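PDB 6YQ4: tannase from Fusobacterium nucleatum subsp. nucleatum ATCC 25586, which probably hydrolyses the galloyl ester bonds of gallotannins, as a tannase of the alpha/beta-hydrolase clan that also binds magnesium. Local coordinates for residues T270-P273 and I274-N277; D414-I417 and I418-N422. One frame throughout, in Å; residues are numbered along the deposited sequence.

Contact 1 of 2, residues T270-P273 and I274-N277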
loop_
_atom_site.group_PDB
_atom_site.type_symbol
_atom_site.label_atom_id
_atom_site.label_comp_id
_atom_site.label_asym_id
_atom_site.label_seq_id
_atom_site.Cartn_x
_atom_site.Cartn_y
_atom_site.Cartn_z
ATOM N N THR A 270 9.886 3.160 -23.470
ATOM C CA THR A 270 11.281 3.457 -23.762
ATOM C C THR A 270 12.106 3.811 -22.527
ATOM O O THR A 270 13.298 3.498 -22.479
ATOM C CB THR A 270 11.307 4.587 -24.794
ATOM O OG1 THR A 270 11.084 4.035 -26.094
ATOM C CG2 THR A 270 12.599 5.343 -24.793
ATOM N N LEU A 271 11.471 4.426 -21.514
ATOM C CA LEU A 271 12.151 4.963 -20.334
ATOM C C LEU A 271 12.308 3.966 -19.182
ATOM O O LEU A 271 13.121 4.209 -18.282
ATOM C CB LEU A 271 11.394 6.187 -19.817
ATOM C CG LEU A 271 11.803 7.555 -20.383
ATOM C CD1 LEU A 271 11.792 7.579 -21.898
ATOM C CD2 LEU A 271 10.893 8.616 -19.839
ATOM N N PHE A 272 11.555 2.873 -19.164
ATOM C CA PHE A 272 11.632 1.951 -18.034
ATOM C C PHE A 272 12.960 1.176 -17.942
ATOM O O PHE A 272 13.495 1.032 -16.835
ATOM C CB PHE A 272 10.458 0.975 -18.090
ATOM C CG PHE A 272 10.347 0.079 -16.881
ATOM C CD1 PHE A 272 10.136 0.618 -15.609
ATOM C CD2 PHE A 272 10.459 -1.311 -17.017
ATOM C CE1 PHE A 272 10.028 -0.221 -14.490
ATOM C CE2 PHE A 272 10.344 -2.147 -15.908
ATOM C CZ PHE A 272 10.129 -1.600 -14.643
ATOM N N PRO A 273 13.530 0.670 -19.051
ATOM C CA PRO A 273 14.815 -0.045 -18.936
ATOM C C PRO A 273 15.939 0.782 -18.339
ATOM O O PRO A 273 16.773 0.236 -17.604
ATOM C CB PRO A 273 15.117 -0.454 -20.387
ATOM C CG PRO A 273 13.770 -0.567 -21.026
ATOM C CD PRO A 273 13.005 0.592 -20.432
ATOM N N ILE A 274 16.007 2.080 -18.647
ATOM C CA ILE A 274 17.035 2.914 -18.036
ATOM C C ILE A 274 16.852 2.929 -16.527
ATOM O O ILE A 274 17.828 2.914 -15.764
ATOM C CB ILE A 274 17.012 4.342 -18.616
ATOM C CG1 ILE A 274 16.576 4.349 -20.098
ATOM C CG2 ILE A 274 18.374 4.989 -18.423
ATOM C CD1 ILE A 274 16.369 5.755 -20.730
ATOM N N TYR A 275 15.601 2.928 -16.066
ATOM C CA TYR A 275 15.381 3.007 -14.629
ATOM C C TYR A 275 15.613 1.657 -13.967
ATOM O O TYR A 275 16.355 1.559 -12.986
ATOM C CB TYR A 275 13.982 3.518 -14.309
ATOM C CG TYR A 275 13.604 3.254 -12.853
ATOM C CD1 TYR A 275 14.272 3.905 -11.801
ATOM C CD2 TYR A 275 12.605 2.329 -12.526
ATOM C CE1 TYR A 275 13.930 3.663 -10.472
ATOM C CE2 TYR A 275 12.264 2.069 -11.209
ATOM C CZ TYR A 275 12.919 2.735 -10.187
ATOM O OH TYR A 275 12.573 2.439 -8.889
ATOM N N LEU A 276 14.992 0.607 -14.499
ATOM C CA LEU A 276 15.140 -0.710 -13.901
ATOM C C LEU A 276 16.605 -1.133 -13.814
ATOM O O LEU A 276 17.038 -1.647 -12.777
ATOM C CB LEU A 276 14.334 -1.737 -14.681
ATOM C CG LEU A 276 14.474 -3.091 -13.983
ATOM C CD1 LEU A 276 13.103 -3.565 -13.519
ATOM C CD2 LEU A 276 15.182 -4.133 -14.871
ATOM N N ASN A 277 17.399 -0.887 -14.866
ATOM C CA ASN A 277 18.806 -1.287 -14.803
ATOM C C ASN A 277 19.578 -0.498 -13.763
ATOM O O ASN A 277 20.627 -0.960 -13.302
ATOM C CB ASN A 277 19.482 -1.125 -16.153
ATOM C CG ASN A 277 18.860 -1.979 -17.193
ATOM O OD1 ASN A 277 18.206 -2.959 -16.868
ATOM N ND2 ASN A 277 19.025 -1.607 -18.460
#
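Phe-272 O takes the straight helical bond of this turn: Leu-276 N reaches it at 2.8 Å, with an N-H...O angle of 175°. Tyr-275 N also comes to Phe-272 O, but bent to 122° and so only weakly bonded. One residue on, Asn-277 N donates to Pro-273 O at 3.0 Å. Pro-273 has no N-H to give to the preceding turn, and helix 259-279 is kinked there; Leu-271 O stays 3.6 Å from Tyr-275 N, and regular bonding resumes with the carbonyl of Phe-272. The side-chain ND2 of Asn-277 also lies beside Pro-273 O, but at a poor angle for bonding, while its OD1 accepts from Leu-291 N in a loop.

Around this backbone, Phe-272 and Leu-276 form an i, i+4 apolar pair. With CG anti to the backbone N (chi1 -173°), the Phe-272 ring runs forward along the helix, where its CZ meets Leu-276 CD1 at 3.7 Å. Leu-276 CB lies over one ring face, 4.1 Å above the plane and toward the rim. On the same side of that ring, Tyr-275 CD2 comes obliquely to Phe-272 CE1, 4.1 Å away, with CE1 at the edge of the tyrosine ring; Tyr-275 OH is hydrogen-bonded to Asn-211 ND2. Phe-272 and Leu-276 together pack against Ile-454 of helix 450-461 and Phe-299 of helix 298-316, and Phe-272 also meets Trp-221 of helix 212-223.

Contact 2 of 2, residues D414-I417 and I418-N422; sequences DKNI and IKMMN
Asp-414 N-caps the short helix 415-420, and its backbone carbonyl takes Ile-418 N of the next turn. Asp-414 OD1 accepts from Asn-416 N at 3.0 Å, the amide lying well above the carboxylate plane. That bond satisfies one of the first-turn N-H groups that has no earlier carbonyl in the helix. The same OD1 has a long salt bridge to Lys-415 NZ, whose chain curls back toward the cap. An N-H donor and a lysine, together with the helix N-terminus, would probably help keep the Asp-414 carboxylate ionised.

Asp-414 O is gripped by two amides, Ile-418 N at 3.0 Å and nearly straight (168°), and Ile-417 N of the first turn. Lys-415 O then receives Lys-419 N at 3.0 Å, and Asn-416 O receives Met-420 N at 3.2 Å. Toward the C-terminal end the pattern frays: Met-421 N is only weakly bonded to Ile-417 O, at 3.4 Å and 127°, and also reaches Ile-418 O. Met-420 O is taken up by Tyr-184 OH, and Lys-419 NZ has a long, weak ion pair with Asp-183. Beyond the helix, Asn-422 ND2 donates to Glu-213 and Asn-211, while its OD1 accepts from Met-424 N.

Met-420 and Ile-417 both touch Tyr-187 of helix 185-191. Bent at chi3 (-91°), the Met-420 chain folds its methyl back over the preceding turn, where CE sits 3.1 Å from Asn-416 O and 3.2 Å from Asn-416 OD1, with Ile-417 CG1 4.0 Å away.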
loop_
_atom_site.group_PDB
_atom_site.type_symbol
_atom_site.label_atom_id
_atom_site.label_comp_id
_atom_site.label_asym_id
_atom_site.label_seq_id
_atom_site.Cartn_x
_atom_site.Cartn_y
_atom_site.Cartn_z
ATOM N N ASP A 414 8.067 19.120 -4.514
ATOM C CA ASP A 414 9.390 19.172 -3.899
ATOM C C ASP A 414 10.070 17.786 -3.889
ATOM O O ASP A 414 9.473 16.769 -3.513
ATOM C CB ASP A 414 9.243 19.747 -2.487
ATOM C CG ASP A 414 10.515 19.652 -1.653
ATOM O OD1 ASP A 414 11.617 19.376 -2.185
ATOM O OD2 ASP A 414 10.401 19.869 -0.426
ATOM N N LYS A 415 11.336 17.755 -4.314
ATOM C CA LYS A 415 12.048 16.486 -4.486
ATOM C C LYS A 415 12.106 15.698 -3.182
ATOM O O LYS A 415 11.974 14.473 -3.188
ATOM C CB LYS A 415 13.460 16.730 -5.026
ATOM C CG LYS A 415 13.539 17.254 -6.487
ATOM C CD LYS A 415 12.858 18.629 -6.646
ATOM C CE LYS A 415 13.653 19.703 -5.931
ATOM N NZ LYS A 415 12.752 20.740 -5.451
ATOM N N ASN A 416 12.239 16.399 -2.050
ATOM C CA ASN A 416 12.324 15.768 -0.741
ATOM C C ASN A 416 10.992 15.164 -0.292
ATOM O O ASN A 416 10.981 14.227 0.522
ATOM C CB ASN A 416 12.843 16.793 0.272
ATOM C CG ASN A 416 12.965 16.225 1.676
ATOM O OD1 ASN A 416 12.498 16.831 2.646
ATOM N ND2 ASN A 416 13.592 15.053 1.794
ATOM N N ILE A 417 9.880 15.643 -0.836
ATOM C CA ILE A 417 8.580 15.072 -0.517
ATOM C C ILE A 417 8.261 13.897 -1.430
ATOM O O ILE A 417 7.654 12.912 -0.999
ATOM C CB ILE A 417 7.508 16.182 -0.593
ATOM C CG1 ILE A 417 7.796 17.233 0.489
ATOM C CG2 ILE A 417 6.126 15.600 -0.414
ATOM C CD1 ILE A 417 6.759 18.316 0.610
ATOM N N ILE A 418 8.662 13.967 -2.695
ATOM C CA ILE A 418 8.593 12.772 -3.529
ATOM C C ILE A 418 9.378 11.639 -2.877
ATOM O O ILE A 418 8.906 10.494 -2.809
ATOM C CB ILE A 418 9.098 13.079 -4.951
ATOM C CG1 ILE A 418 8.271 14.219 -5.560
ATOM C CG2 ILE A 418 9.028 11.846 -5.819
ATOM C CD1 ILE A 418 8.643 14.574 -6.990
ATOM N N LYS A 419 10.567 11.953 -2.346
ATOM C CA LYS A 419 11.389 10.944 -1.682
ATOM C C LYS A 419 10.667 10.335 -0.488
ATOM O O LYS A 419 10.575 9.103 -0.358
ATOM C CB LYS A 419 12.711 11.549 -1.231
ATOM C CG LYS A 419 13.583 10.515 -0.556
ATOM C CD LYS A 419 14.742 11.133 0.252
ATOM C CE LYS A 419 15.277 10.102 1.259
ATOM N NZ LYS A 419 16.555 10.501 1.856
ATOM N N MET A 420 10.136 11.188 0.393
ATOM C CA MET A 420 9.519 10.718 1.631
ATOM C C MET A 420 8.317 9.814 1.412
ATOM O O MET A 420 7.870 9.179 2.382
ATOM C CB MET A 420 9.087 11.894 2.494
ATOM C CG MET A 420 10.213 12.482 3.327
ATOM S SD MET A 420 9.591 13.829 4.363
ATOM C CE MET A 420 9.887 15.171 3.246
ATOM N N MET A 421 7.763 9.758 0.195
ATOM C CA MET A 421 6.628 8.886 -0.078
ATOM C C MET A 421 7.047 7.571 -0.704
ATOM O O MET A 421 6.177 6.732 -0.955
ATOM C CB MET A 421 5.596 9.566 -1.002
ATOM C CG MET A 421 4.964 10.827 -0.452
ATOM S SD MET A 421 4.198 10.536 1.147
ATOM C CE MET A 421 3.144 9.078 0.844
ATOM N N ASN A 422 8.342 7.379 -0.973
ATOM C CA ASN A 422 8.801 6.227 -1.751
ATOM C C ASN A 422 9.702 5.290 -0.953
ATOM O O ASN A 422 10.870 5.631 -0.691
ATOM C CB ASN A 422 9.529 6.690 -3.007
ATOM C CG ASN A 422 9.831 5.532 -3.947
ATOM O OD1 ASN A 422 9.480 4.384 -3.661
ATOM N ND2 ASN A 422 10.464 5.827 -5.072
#

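Both are local contacts between successive turns of a helix, contact 1 in the long helix 259-279 and contact 2 in the short helix 415-420. Their centres are 20 Å apart and they do not touch, yet Asn-211 is a shared neighbour, bonding Tyr-275 of the first and Asn-422 of the second. Each is partly buried; contact 2 lies nearer the centre of the chain, about 16 Å against 23 Å. In 270-277 a proline interrupts the bonding inside a helix, and aromatic and leucine side chains fill one flank. The turns of 414-422 have a charged cap at one end, a fraying end at the other and two buried methionines, Met-420 facing helix 185-191 and Met-421 helix 167-177.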